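Local atomic coordinates of phenol hydroxylase component phN (Pseudomonas stutzeri, PDB entry 3U52), a protein that probably hydroxylates phenol with dioxygen at a carboxylate-bridged diiron centre, as the iron-binding subunit of a bacterial multicomponent monooxygenase. Residues A[54-59]-A[233-238]; A[70-75]-A[142-147]; A[128-133]-A[237-242]; A[180-185]-A[192-197]. One frame throughout, in Å; residues are numbered along the deposited sequence.

Overall arrangement
All four contacts involve a helix that carries iron ligands: 125-155, 187-216 or 220-250. Interactions 1 and 3 share helix 220-250 and touch, with centres about 7 Å apart. Interaction 1 is a surface contact, where Phe54 lies on the shaft of Arg235 beside two iron ligands. Interaction 3 is buried and almost wholly aliphatic. Interaction 4, also buried and apolar, packs the short helix 173-184 on helix 187-216, and touches interaction 3 through Ser195, Phe196 and Gly240. Interaction 2 stands apart, its centre 20 Å or more from the others. It is buried, yet polar: Tyr73 and His147 share a hydrogen bond.

Interaction 1. Residues A[54-59]-A[233-238]; sequences FRLTMD and EARHMT. With FE (Fe (III) ion), chain H.
The ring of Phe54 rests on the aliphatic shaft of Arg235, on the flank of the four-helix bundle that holds the two iron ions in this hydroxylase family. Phe54 lies in the loop before helix 58-81, and Arg235 on helix 220-250. Arg235 CD sits over one face of the ring, 3.9 Å from the ring centroid, in a CH-pi contact displaced toward the rim. Phe54 CD2 comes to 3.6 Å from Arg235 CB. The two side chains cross at about a right angle. The ring and guanidinium planes are 77° apart. Arg235 CZ is 6.0 Å from the centroid of the Phe54 ring, so any cation-pi attraction is weak at most.

Leu56 completes the first shell. Its CD1 lies over one face of the guanidinium and 4.0 Å from Arg235 CD. The Arg235 chain bends at its third torsion (chi3 -63°), which swings the guanidinium off the line of the shaft. Its NE is buried and has no polar partner. NH2 makes salt bridges to Asp137 and Asp232, and these fix the end of the chain.

Asp137 also accepts a hydrogen bond from His236 NE2. One carboxylate thus ties Arg235 to an iron ligand and is a second-shell residue of the metal site. His236 ND1 binds the iron at 2.4 Å. Glu199 supplies a further ligand atom. Glu233, three residues before His236, chelates the same ion with both carboxylate oxygens, unevenly: Glu233 OE2 lies 2.0 Å from the iron and Glu233 OE1 2.5 Å.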
loop_
_atom_site.group_PDB
_atom_site.type_symbol
_atom_site.label_atom_id
_atom_site.label_comp_id
_atom_site.label_asym_id
_atom_site.label_seq_id
_atom_site.Cartn_x
_atom_site.Cartn_y
_atom_site.Cartn_z
ATOM N N PHE A 54 4.008 15.529 23.231
ATOM C CA PHE A 54 4.799 14.781 22.244
ATOM C C PHE A 54 5.798 15.793 21.713
ATOM O O PHE A 54 5.536 17.003 21.768
ATOM C CB PHE A 54 3.943 14.244 21.075
ATOM C CG PHE A 54 2.856 15.192 20.617
ATOM C CD1 PHE A 54 3.116 16.186 19.684
ATOM C CD2 PHE A 54 1.568 15.103 21.156
ATOM C CE1 PHE A 54 2.060 17.092 19.291
ATOM C CE2 PHE A 54 0.555 15.988 20.790
ATOM C CZ PHE A 54 0.814 16.981 19.833
ATOM N N ARG A 55 6.928 15.297 21.199
ATOM C CA ARG A 55 8.015 16.154 20.717
ATOM C C ARG A 55 8.393 15.818 19.282
ATOM O O ARG A 55 9.441 15.223 19.042
ATOM C CB ARG A 55 9.256 16.040 21.606
ATOM C CG ARG A 55 9.049 16.469 23.040
ATOM C CD ARG A 55 10.275 16.275 23.912
ATOM N NE ARG A 55 10.032 16.900 25.225
ATOM C CZ ARG A 55 9.437 16.315 26.269
ATOM N NH1 ARG A 55 9.255 16.997 27.393
ATOM N NH2 ARG A 55 9.017 15.057 26.208
ATOM N N LEU A 56 7.576 16.257 18.337
ATOM C CA LEU A 56 7.752 15.964 16.935
ATOM C C LEU A 56 8.029 17.222 16.131
ATOM O O LEU A 56 7.139 18.066 15.948
ATOM C CB LEU A 56 6.454 15.382 16.393
ATOM C CG LEU A 56 6.214 13.901 16.180
ATOM C CD1 LEU A 56 4.817 13.830 15.551
ATOM C CD2 LEU A 56 7.246 13.298 15.243
ATOM N N THR A 57 9.231 17.368 15.626
ATOM C CA THR A 57 9.474 18.533 14.787
ATOM C C THR A 57 8.793 18.312 13.425
ATOM O O THR A 57 8.326 17.193 13.149
ATOM C CB THR A 57 10.958 18.836 14.659
ATOM O OG1 THR A 57 11.620 17.650 14.217
ATOM C CG2 THR A 57 11.529 19.298 15.990
ATOM N N MET A 58 8.649 19.369 12.626
ATOM C CA MET A 58 7.889 19.251 11.387
ATOM C C MET A 58 8.495 18.233 10.392
ATOM O O MET A 58 7.753 17.530 9.724
ATOM C CB MET A 58 7.667 20.594 10.702
ATOM C CG MET A 58 6.588 21.446 11.360
ATOM S SD MET A 58 5.047 20.553 11.703
ATOM C CE MET A 58 4.558 19.809 10.179
ATOM N N ASP A 59 9.825 18.162 10.314
ATOM C CA ASP A 59 10.511 17.237 9.380
ATOM C C ASP A 59 10.067 15.799 9.666
ATOM O O ASP A 59 9.662 15.091 8.760
ATOM C CB ASP A 59 12.064 17.373 9.476
ATOM C CG ASP A 59 12.609 17.158 10.901
ATOM O OD1 ASP A 59 12.198 17.872 11.834
ATOM O OD2 ASP A 59 13.460 16.258 11.127
ATOM N N GLU A 233 -3.931 9.010 17.515
ATOM C CA GLU A 233 -4.748 9.082 18.740
ATOM C C GLU A 233 -3.947 8.963 19.988
ATOM O O GLU A 233 -4.364 9.507 21.001
ATOM C CB GLU A 233 -5.886 8.039 18.786
ATOM C CG GLU A 233 -6.929 8.233 17.686
ATOM C CD GLU A 233 -7.412 9.686 17.518
ATOM O OE1 GLU A 233 -7.425 10.150 16.373
ATOM O OE2 GLU A 233 -7.781 10.392 18.481
ATOM N N ALA A 234 -2.819 8.254 19.932
ATOM C CA ALA A 234 -1.866 8.262 21.028
ATOM C C ALA A 234 -1.406 9.684 21.378
ATOM O O ALA A 234 -1.282 10.016 22.556
ATOM C CB ALA A 234 -0.655 7.379 20.714
ATOM N N ARG A 235 -1.117 10.517 20.382
ATOM C CA ARG A 235 -0.764 11.898 20.672
ATOM C C ARG A 235 -1.990 12.660 21.233
ATOM O O ARG A 235 -1.866 13.540 22.096
ATOM C CB ARG A 235 -0.287 12.592 19.396
ATOM C CG ARG A 235 1.029 12.063 18.841
ATOM C CD ARG A 235 1.586 13.068 17.843
ATOM N NE ARG A 235 0.713 13.252 16.668
ATOM C CZ ARG A 235 0.725 12.437 15.612
ATOM N NH1 ARG A 235 1.563 11.406 15.568
ATOM N NH2 ARG A 235 -0.070 12.646 14.583
ATOM N N HIS A 236 -3.160 12.383 20.667
ATOM C CA HIS A 236 -4.368 13.146 21.037
ATOM C C HIS A 236 -4.769 12.841 22.487
ATOM O O HIS A 236 -5.162 13.748 23.223
ATOM C CB HIS A 236 -5.517 12.891 20.052
ATOM C CG HIS A 236 -5.169 13.283 18.648
ATOM N ND1 HIS A 236 -6.000 13.041 17.579
ATOM C CD2 HIS A 236 -4.059 13.867 18.134
ATOM C CE1 HIS A 236 -5.431 13.490 16.470
ATOM N NE2 HIS A 236 -4.241 13.965 16.775
ATOM N N MET A 237 -4.645 11.584 22.896
ATOM C CA MET A 237 -4.898 11.218 24.297
ATOM C C MET A 237 -3.917 11.864 25.265
ATOM O O MET A 237 -4.314 12.268 26.346
ATOM C CB MET A 237 -4.840 9.695 24.509
ATOM C CG MET A 237 -5.847 8.952 23.685
ATOM S SD MET A 237 -5.693 7.158 23.918
ATOM C CE MET A 237 -6.605 6.960 25.457
ATOM N N THR A 238 -2.638 11.930 24.894
ATOM C CA THR A 238 -1.649 12.563 25.737
ATOM C C THR A 238 -1.873 14.064 25.875
ATOM O O THR A 238 -1.688 14.637 26.978
ATOM C CB THR A 238 -0.200 12.285 25.272
ATOM O OG1 THR A 238 -0.057 10.896 24.932
ATOM C CG2 THR A 238 0.729 12.612 26.430
HETATM FE FE FE H . -8.203 12.200 17.650
#

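Interaction 2. Residues A[70-75]-A[142-147]; sequences KKLYAI and SQTQQH
Tyr73 reaches across from helix 58-81 to His147 and Thr144 on helix 125-155. The two segments run nearly parallel, with axes at 18°, but they are 11.7 Å apart at closest approach. Side chains alone bridge this gap, Tyr73 spanning most of it; the nearest CA atoms, of Tyr73 and His147, are 8.7 Å apart.

Tyr73 buries the most area here. Its CG is anti to the carbonyl carbon (chi1 -78°), and from there the ring extends its hydroxyl to the other helix. Tyr73 OH forms a hydrogen bond of 2.7 Å with His147 ND1, and either atom could be the donor. The hydroxyl lies in the plane of the imidazole, at its edge. The ring planes are tilted by 70°, so the bond joins the hydroxyl to the rim of the imidazole without the rings lying flat on each other. The carbonyl oxygen Gln143 O stands 3.3 Å above one face of the imidazole of His147.

Thr144 turns its methyl toward the same place. Thr144 CG2 is 3.6 Å from Tyr73 OH and 3.9 Å from Leu72 CD2, so the methyl touches both neighbours on helix 58-81. Its hydroxyl instead bonds back to the carbonyl oxygen of Arg140 in its own helix. Leu72 also packs on Thr224 of helix 220-250.

The other imidazole nitrogen, His147 NE2, is hydrogen-bonded to the backbone of a chain of another protein. Both ring nitrogens are thus engaged, and the rotation of this buried imidazole is set from two sides. A polar bond inside the protein is continued directly into a subunit interface.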
loop_
_atom_site.group_PDB
_atom_site.type_symbol
_atom_site.label_atom_id
_atom_site.label_comp_id
_atom_site.label_asym_id
_atom_site.label_seq_id
_atom_site.Cartn_x
_atom_site.Cartn_y
_atom_site.Cartn_z
ATOM N N LYS A 70 1.058 6.723 2.215
ATOM C CA LYS A 70 1.381 5.968 1.027
ATOM C C LYS A 70 0.884 4.512 1.167
ATOM O O LYS A 70 0.325 3.971 0.240
ATOM C CB LYS A 70 2.861 6.090 0.697
ATOM C CG LYS A 70 3.233 5.450 -0.689
ATOM C CD LYS A 70 4.190 6.342 -1.587
ATOM C CE LYS A 70 5.656 6.419 -1.031
ATOM N NZ LYS A 70 6.748 6.567 -2.100
ATOM N N LYS A 71 1.023 3.940 2.368
ATOM C CA LYS A 71 0.526 2.586 2.664
ATOM C C LYS A 71 -1.003 2.478 2.685
ATOM O O LYS A 71 -1.546 1.537 2.101
ATOM C CB LYS A 71 1.169 1.998 3.924
ATOM C CG LYS A 71 2.704 1.853 3.772
ATOM C CD LYS A 71 3.351 0.949 4.829
ATOM C CE LYS A 71 3.208 1.508 6.240
ATOM N NZ LYS A 71 4.456 1.239 7.068
ATOM N N LEU A 72 -1.658 3.468 3.309
ATOM C CA LEU A 72 -3.108 3.572 3.416
ATOM C C LEU A 72 -3.767 3.667 2.052
ATOM O O LEU A 72 -4.706 2.928 1.792
ATOM C CB LEU A 72 -3.483 4.817 4.256
ATOM C CG LEU A 72 -4.995 5.067 4.487
ATOM C CD1 LEU A 72 -5.464 4.262 5.665
ATOM C CD2 LEU A 72 -5.341 6.524 4.711
ATOM N N TYR A 73 -3.296 4.567 1.191
ATOM C CA TYR A 73 -3.839 4.737 -0.144
ATOM C C TYR A 73 -3.616 3.562 -1.109
ATOM O O TYR A 73 -4.477 3.263 -1.928
ATOM C CB TYR A 73 -3.383 6.064 -0.774
ATOM C CG TYR A 73 -4.215 7.182 -0.178
ATOM C CD1 TYR A 73 -5.495 7.473 -0.680
ATOM C CD2 TYR A 73 -3.780 7.850 0.964
ATOM C CE1 TYR A 73 -6.279 8.490 -0.081
ATOM C CE2 TYR A 73 -4.555 8.858 1.563
ATOM C CZ TYR A 73 -5.796 9.168 1.038
ATOM O OH TYR A 73 -6.579 10.160 1.622
ATOM N N ALA A 74 -2.492 2.884 -0.954
ATOM C CA ALA A 74 -2.211 1.637 -1.720
ATOM C C ALA A 74 -3.270 0.596 -1.391
ATOM O O ALA A 74 -3.751 -0.101 -2.278
ATOM C CB ALA A 74 -0.857 1.091 -1.352
ATOM N N ILE A 75 -3.598 0.489 -0.100
ATOM C CA ILE A 75 -4.605 -0.472 0.367
ATOM C C ILE A 75 -5.994 -0.050 -0.128
ATOM O O ILE A 75 -6.787 -0.907 -0.585
ATOM C CB ILE A 75 -4.551 -0.644 1.909
ATOM C CG1 ILE A 75 -3.247 -1.352 2.295
ATOM C CG2 ILE A 75 -5.752 -1.447 2.446
ATOM C CD1 ILE A 75 -2.795 -1.257 3.740
ATOM N N SER A 142 -10.663 13.539 8.573
ATOM C CA SER A 142 -11.795 13.954 7.728
ATOM C C SER A 142 -11.658 13.471 6.240
ATOM O O SER A 142 -12.548 12.852 5.676
ATOM C CB SER A 142 -11.849 15.491 7.774
ATOM O OG SER A 142 -12.866 15.949 6.933
ATOM N N GLN A 143 -10.542 13.807 5.614
ATOM C CA GLN A 143 -10.325 13.526 4.207
ATOM C C GLN A 143 -10.114 12.050 3.936
ATOM O O GLN A 143 -10.661 11.529 2.969
ATOM C CB GLN A 143 -9.145 14.372 3.719
ATOM C CG GLN A 143 -9.397 15.893 3.867
ATOM C CD GLN A 143 -8.313 16.703 3.207
ATOM O OE1 GLN A 143 -7.141 16.308 3.239
ATOM N NE2 GLN A 143 -8.686 17.830 2.596
ATOM N N THR A 144 -9.326 11.367 4.747
ATOM C CA THR A 144 -9.114 9.940 4.543
ATOM C C THR A 144 -10.401 9.119 4.767
ATOM O O THR A 144 -10.613 8.122 4.104
ATOM C CB THR A 144 -7.970 9.373 5.410
ATOM O OG1 THR A 144 -8.343 9.433 6.775
ATOM C CG2 THR A 144 -6.669 10.158 5.236
ATOM N N GLN A 145 -11.271 9.547 5.683
ATOM C CA GLN A 145 -12.605 8.977 5.782
ATOM C C GLN A 145 -13.444 9.181 4.513
ATOM O O GLN A 145 -14.055 8.233 4.062
ATOM C CB GLN A 145 -13.327 9.496 7.051
ATOM C CG GLN A 145 -12.639 8.919 8.298
ATOM C CD GLN A 145 -13.077 9.592 9.580
ATOM O OE1 GLN A 145 -14.066 10.311 9.573
ATOM N NE2 GLN A 145 -12.345 9.344 10.699
ATOM N N GLN A 146 -13.418 10.373 3.894
ATOM C CA GLN A 146 -14.135 10.559 2.626
ATOM C C GLN A 146 -13.605 9.591 1.577
ATOM O O GLN A 146 -14.375 9.088 0.732
ATOM C CB GLN A 146 -13.983 11.960 2.050
ATOM C CG GLN A 146 -14.515 13.074 2.932
ATOM C CD GLN A 146 -16.000 12.945 3.221
ATOM O OE1 GLN A 146 -16.810 12.674 2.313
ATOM N NE2 GLN A 146 -16.377 13.170 4.487
ATOM N N HIS A 147 -12.297 9.358 1.595
ATOM C CA HIS A 147 -11.685 8.475 0.594
ATOM C C HIS A 147 -12.010 7.031 0.914
ATOM O O HIS A 147 -12.291 6.262 -0.003
ATOM C CB HIS A 147 -10.172 8.759 0.486
ATOM C CG HIS A 147 -9.882 10.110 -0.107
ATOM N ND1 HIS A 147 -8.790 10.870 0.237
ATOM C CD2 HIS A 147 -10.527 10.808 -1.064
ATOM C CE1 HIS A 147 -8.794 11.994 -0.447
ATOM N NE2 HIS A 147 -9.844 11.986 -1.239
#

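Interaction 3. Residues A[128-133]-A[237-242]; sequences RVACQM and MTLGLE
Leu239 fits against Ala130 where two long helices of the diiron four-helix bundle, 220-250 and 125-155, pass each other. Each helix carries ligands of the iron centre elsewhere along its length. The segment begins with Met237 and Thr238. Met237 packs away from this contact, on Tyr200 and Thr203 of helix 187-216, while Thr238 meets Pro53.

Leu239 then does the touching. Its CG is anti to the backbone N (chi1 166°), which carries both methyls toward the facing helix. Leu239 CD1 meets Ala130 CB at 4.0 Å. Leu239 CD2 lies beside the backbone, 4.0 Å from Ala130 O. The side chain of Ala130 is small, consistent with the close spacing: Ala130 CA and Leu239 CA are 7.2 Å apart. Cys131 meets Leu239 through its backbone, Cys131 N lying 4.5 Å from Leu239 CD2; its side chain packs on Leu191, a residue of a xenon pocket.

Gly240 faces helix 187-216 instead, and its CA is 4.0 Å from Ser195 CB. Leu241 continues on that side, against Tyr200. Glu242 ends the segment by turning to the loop that precedes helix 58-81: its OE2 accepts a hydrogen bond from the backbone N of Glu51.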
loop_
_atom_site.group_PDB
_atom_site.type_symbol
_atom_site.label_atom_id
_atom_site.label_comp_id
_atom_site.label_asym_id
_atom_site.label_seq_id
_atom_site.Cartn_x
_atom_site.Cartn_y
_atom_site.Cartn_z
ATOM N N ARG A 128 -0.000 26.000 21.795
ATOM C CA ARG A 128 -0.392 26.312 20.392
ATOM C C ARG A 128 0.109 25.277 19.389
ATOM O O ARG A 128 -0.637 24.842 18.505
ATOM C CB ARG A 128 0.149 27.684 19.932
ATOM C CG ARG A 128 -0.541 28.918 20.665
ATOM C CD ARG A 128 -0.471 30.210 19.834
ATOM N NE ARG A 128 0.927 30.567 19.548
ATOM C CZ ARG A 128 1.718 31.256 20.383
ATOM N NH1 ARG A 128 2.985 31.529 20.058
ATOM N NH2 ARG A 128 1.237 31.711 21.536
ATOM N N VAL A 129 1.383 24.910 19.487
ATOM C CA VAL A 129 1.897 23.865 18.590
ATOM C C VAL A 129 1.169 22.498 18.756
ATOM O O VAL A 129 0.889 21.837 17.772
ATOM C CB VAL A 129 3.410 23.649 18.789
ATOM C CG1 VAL A 129 3.948 22.573 17.804
ATOM C CG2 VAL A 129 4.135 24.954 18.541
ATOM N N ALA A 130 0.906 22.061 19.984
ATOM C CA ALA A 130 0.191 20.768 20.189
ATOM C C ALA A 130 -1.180 20.844 19.519
ATOM O O ALA A 130 -1.596 19.892 18.831
ATOM C CB ALA A 130 0.023 20.477 21.674
ATOM N N CYS A 131 -1.883 21.969 19.721
ATOM C CA CYS A 131 -3.234 22.152 19.144
ATOM C C CYS A 131 -3.221 22.182 17.640
ATOM O O CYS A 131 -4.128 21.654 17.004
ATOM C CB CYS A 131 -3.934 23.417 19.662
ATOM S SG CYS A 131 -4.393 23.233 21.375
ATOM N N GLN A 132 -2.204 22.817 17.065
ATOM C CA GLN A 132 -2.113 22.894 15.611
ATOM C C GLN A 132 -1.803 21.524 15.002
ATOM O O GLN A 132 -2.245 21.222 13.909
ATOM C CB GLN A 132 -1.023 23.847 15.197
ATOM C CG GLN A 132 -1.360 25.333 15.449
ATOM C CD GLN A 132 -0.173 26.223 15.078
ATOM O OE1 GLN A 132 0.791 25.771 14.436
ATOM N NE2 GLN A 132 -0.207 27.460 15.537
ATOM N N MET A 133 -0.961 20.737 15.645
ATOM C CA MET A 133 -0.669 19.398 15.112
ATOM C C MET A 133 -1.922 18.527 15.203
ATOM O O MET A 133 -2.212 17.781 14.264
ATOM C CB MET A 133 0.467 18.763 15.837
ATOM C CG MET A 133 1.246 17.860 14.881
ATOM S SD MET A 133 2.735 17.140 15.693
ATOM C CE MET A 133 3.866 18.531 15.402
ATOM N N MET A 237 -4.645 11.584 22.896
ATOM C CA MET A 237 -4.898 11.218 24.297
ATOM C C MET A 237 -3.917 11.864 25.265
ATOM O O MET A 237 -4.314 12.268 26.346
ATOM C CB MET A 237 -4.840 9.695 24.509
ATOM C CG MET A 237 -5.847 8.952 23.685
ATOM S SD MET A 237 -5.693 7.158 23.918
ATOM C CE MET A 237 -6.605 6.960 25.457
ATOM N N THR A 238 -2.638 11.930 24.894
ATOM C CA THR A 238 -1.649 12.563 25.737
ATOM C C THR A 238 -1.873 14.064 25.875
ATOM O O THR A 238 -1.688 14.637 26.978
ATOM C CB THR A 238 -0.200 12.285 25.272
ATOM O OG1 THR A 238 -0.057 10.896 24.932
ATOM C CG2 THR A 238 0.729 12.612 26.430
ATOM N N LEU A 239 -2.271 14.726 24.779
ATOM C CA LEU A 239 -2.650 16.136 24.909
ATOM C C LEU A 239 -3.816 16.290 25.922
ATOM O O LEU A 239 -3.757 17.152 26.809
ATOM C CB LEU A 239 -2.915 16.803 23.537
ATOM C CG LEU A 239 -3.623 18.172 23.429
ATOM C CD1 LEU A 239 -2.825 19.249 24.162
ATOM C CD2 LEU A 239 -3.775 18.579 21.956
ATOM N N GLY A 240 -4.826 15.427 25.835
ATOM C CA GLY A 240 -6.012 15.518 26.716
ATOM C C GLY A 240 -5.623 15.418 28.182
ATOM O O GLY A 240 -6.132 16.165 29.027
ATOM N N LEU A 241 -4.716 14.498 28.477
ATOM C CA LEU A 241 -4.185 14.283 29.849
ATOM C C LEU A 241 -3.376 15.510 30.302
ATOM O O LEU A 241 -3.601 16.020 31.388
ATOM C CB LEU A 241 -3.260 13.068 29.849
ATOM C CG LEU A 241 -3.203 12.055 30.994
ATOM C CD1 LEU A 241 -1.755 11.584 31.162
ATOM C CD2 LEU A 241 -3.863 12.578 32.309
ATOM N N GLU A 242 -2.461 15.998 29.458
ATOM C CA GLU A 242 -1.708 17.224 29.770
ATOM C C GLU A 242 -2.620 18.405 30.077
ATOM O O GLU A 242 -2.406 19.117 31.079
ATOM C CB GLU A 242 -0.702 17.603 28.657
ATOM C CG GLU A 242 0.163 18.891 28.996
ATOM C CD GLU A 242 0.937 18.862 30.372
ATOM O OE1 GLU A 242 1.143 17.766 30.962
ATOM O OE2 GLU A 242 1.391 19.946 30.869
#

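Interaction 4. Residues A[180-185]-A[192-197]; sequences DDARSA and TAISFS
Ala182 of helix 173-184 packs on Ala193 and Ile194 of helix 187-216. The two helices follow each other in the chain, with only a very short connection between them. Along the first segment, Asp180 comes first. Asp180 OD1 forms a long salt bridge with Arg183 NH1, at 4.0 Å, within its own helix.

The carboxylate of Asp181 is held by salt bridges to Arg268 and Lys264 of helix 254-283 and to Lys446.

Ala182 carries the contact. Ala182 CB lies 3.8 Å from Ile194 CD1 and 4.2 Å from Ala193 CB, so one methyl meets two consecutive residues. The chain of Ile194 sets CG1 anti to the carbonyl carbon (chi1 -52°), and the bend at chi2 (-55°) brings CD1 to the alanine. Helix 187-216 widens into a pi turn here: Ser197 N bonds to Thr192 O, five residues back, at 3.0 Å. Ser197 OG reaches the same oxygen from the opposite face of the carbonyl plane. Ala193 packs further on Trp265 of helix 254-283.

Arg183 extends to one flank, and its NH2 bonds to a polar side chain of another protein chain. Ser184 OG is hydrogen-bonded to Lys446 NZ, and the Ser184 backbone bonds to a chain of another protein.

The chemistry is divided by side. Small apolar groups meet where the two helices face each other, without a hydrogen bond between the segments. The charges of Asp180, Asp181 and Arg183 find partners elsewhere, within the helix, on other helices or on a neighbouring chain.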
loop_
_atom_site.group_PDB
_atom_site.type_symbol
_atom_site.label_atom_id
_atom_site.label_comp_id
_atom_site.label_asym_id
_atom_site.label_seq_id
_atom_site.Cartn_x
_atom_site.Cartn_y
_atom_site.Cartn_z
ATOM N N ASP A 180 -21.172 22.065 18.039
ATOM C CA ASP A 180 -21.492 23.520 18.011
ATOM C C ASP A 180 -21.354 24.075 19.415
ATOM O O ASP A 180 -20.840 25.138 19.571
ATOM C CB ASP A 180 -22.893 23.788 17.493
ATOM C CG ASP A 180 -22.994 23.728 15.979
ATOM O OD1 ASP A 180 -21.956 23.458 15.287
ATOM O OD2 ASP A 180 -24.126 23.964 15.438
ATOM N N ASP A 181 -21.798 23.336 20.431
ATOM C CA ASP A 181 -21.690 23.732 21.842
ATOM C C ASP A 181 -20.224 23.948 22.190
ATOM O O ASP A 181 -19.852 25.026 22.671
ATOM C CB ASP A 181 -22.398 22.650 22.684
ATOM C CG ASP A 181 -22.568 23.004 24.175
ATOM O OD1 ASP A 181 -21.843 23.841 24.719
ATOM O OD2 ASP A 181 -23.427 22.359 24.817
ATOM N N ALA A 182 -19.354 22.967 21.860
ATOM C CA ALA A 182 -17.910 23.104 22.139
ATOM C C ALA A 182 -17.246 24.269 21.393
ATOM O O ALA A 182 -16.467 25.000 21.983
ATOM C CB ALA A 182 -17.152 21.759 21.820
ATOM N N ARG A 183 -17.544 24.427 20.109
ATOM C CA ARG A 183 -16.894 25.508 19.334
ATOM C C ARG A 183 -17.451 26.940 19.638
ATOM O O ARG A 183 -16.768 27.941 19.427
ATOM C CB ARG A 183 -17.029 25.225 17.867
ATOM C CG ARG A 183 -16.194 24.020 17.393
ATOM C CD ARG A 183 -15.926 24.195 15.922
ATOM N NE ARG A 183 -17.132 23.976 15.146
ATOM C CZ ARG A 183 -17.430 24.566 13.987
ATOM N NH1 ARG A 183 -18.568 24.252 13.366
ATOM N NH2 ARG A 183 -16.635 25.490 13.462
ATOM N N SER A 184 -18.670 27.026 20.163
ATOM C CA SER A 184 -19.143 28.303 20.625
ATOM C C SER A 184 -18.626 28.694 22.001
ATOM O O SER A 184 -18.716 29.870 22.393
ATOM C CB SER A 184 -20.641 28.345 20.542
ATOM O OG SER A 184 -21.214 27.401 21.407
ATOM N N ALA A 185 -18.131 27.705 22.752
ATOM C CA ALA A 185 -17.579 27.886 24.082
ATOM C C ALA A 185 -16.194 28.561 23.914
ATOM O O ALA A 185 -15.670 28.635 22.793
ATOM C CB ALA A 185 -17.427 26.534 24.763
ATOM N N THR A 192 -11.261 21.233 27.236
ATOM C CA THR A 192 -11.758 20.308 28.255
ATOM C C THR A 192 -12.797 19.365 27.675
ATOM O O THR A 192 -12.840 18.181 28.044
ATOM C CB THR A 192 -12.290 21.059 29.503
ATOM O OG1 THR A 192 -11.200 21.799 30.077
ATOM C CG2 THR A 192 -12.840 20.063 30.550
ATOM N N ALA A 193 -13.655 19.886 26.804
ATOM C CA ALA A 193 -14.710 19.111 26.170
ATOM C C ALA A 193 -14.122 18.050 25.237
ATOM O O ALA A 193 -14.457 16.865 25.298
ATOM C CB ALA A 193 -15.585 20.045 25.331
ATOM N N ILE A 194 -13.295 18.531 24.339
ATOM C CA ILE A 194 -12.864 17.727 23.207
ATOM C C ILE A 194 -11.567 16.940 23.479
ATOM O O ILE A 194 -11.524 15.711 23.286
ATOM C CB ILE A 194 -12.840 18.565 21.840
ATOM C CG1 ILE A 194 -14.191 19.280 21.601
ATOM C CG2 ILE A 194 -12.494 17.664 20.639
ATOM C CD1 ILE A 194 -15.529 18.378 21.611
ATOM N N SER A 195 -10.532 17.613 23.981
ATOM C CA SER A 195 -9.260 16.940 24.244
ATOM C C SER A 195 -9.332 16.028 25.473
ATOM O O SER A 195 -8.919 14.863 25.404
ATOM C CB SER A 195 -8.107 17.924 24.371
ATOM O OG SER A 195 -7.703 18.319 23.062
ATOM N N PHE A 196 -9.857 16.528 26.583
ATOM C CA PHE A 196 -9.926 15.676 27.744
ATOM C C PHE A 196 -11.134 14.716 27.718
ATOM O O PHE A 196 -10.941 13.500 27.751
ATOM C CB PHE A 196 -9.823 16.482 29.038
ATOM C CG PHE A 196 -10.119 15.669 30.264
ATOM C CD1 PHE A 196 -9.186 14.783 30.762
ATOM C CD2 PHE A 196 -11.381 15.738 30.879
ATOM C CE1 PHE A 196 -9.481 14.010 31.886
ATOM C CE2 PHE A 196 -11.680 14.936 31.992
ATOM C CZ PHE A 196 -10.736 14.099 32.501
ATOM N N SER A 197 -12.359 15.227 27.609
ATOM C CA SER A 197 -13.565 14.393 27.736
ATOM C C SER A 197 -13.773 13.429 26.551
ATOM O O SER A 197 -14.023 12.233 26.744
ATOM C CB SER A 197 -14.814 15.291 27.983
ATOM O OG SER A 197 -14.630 16.088 29.161
#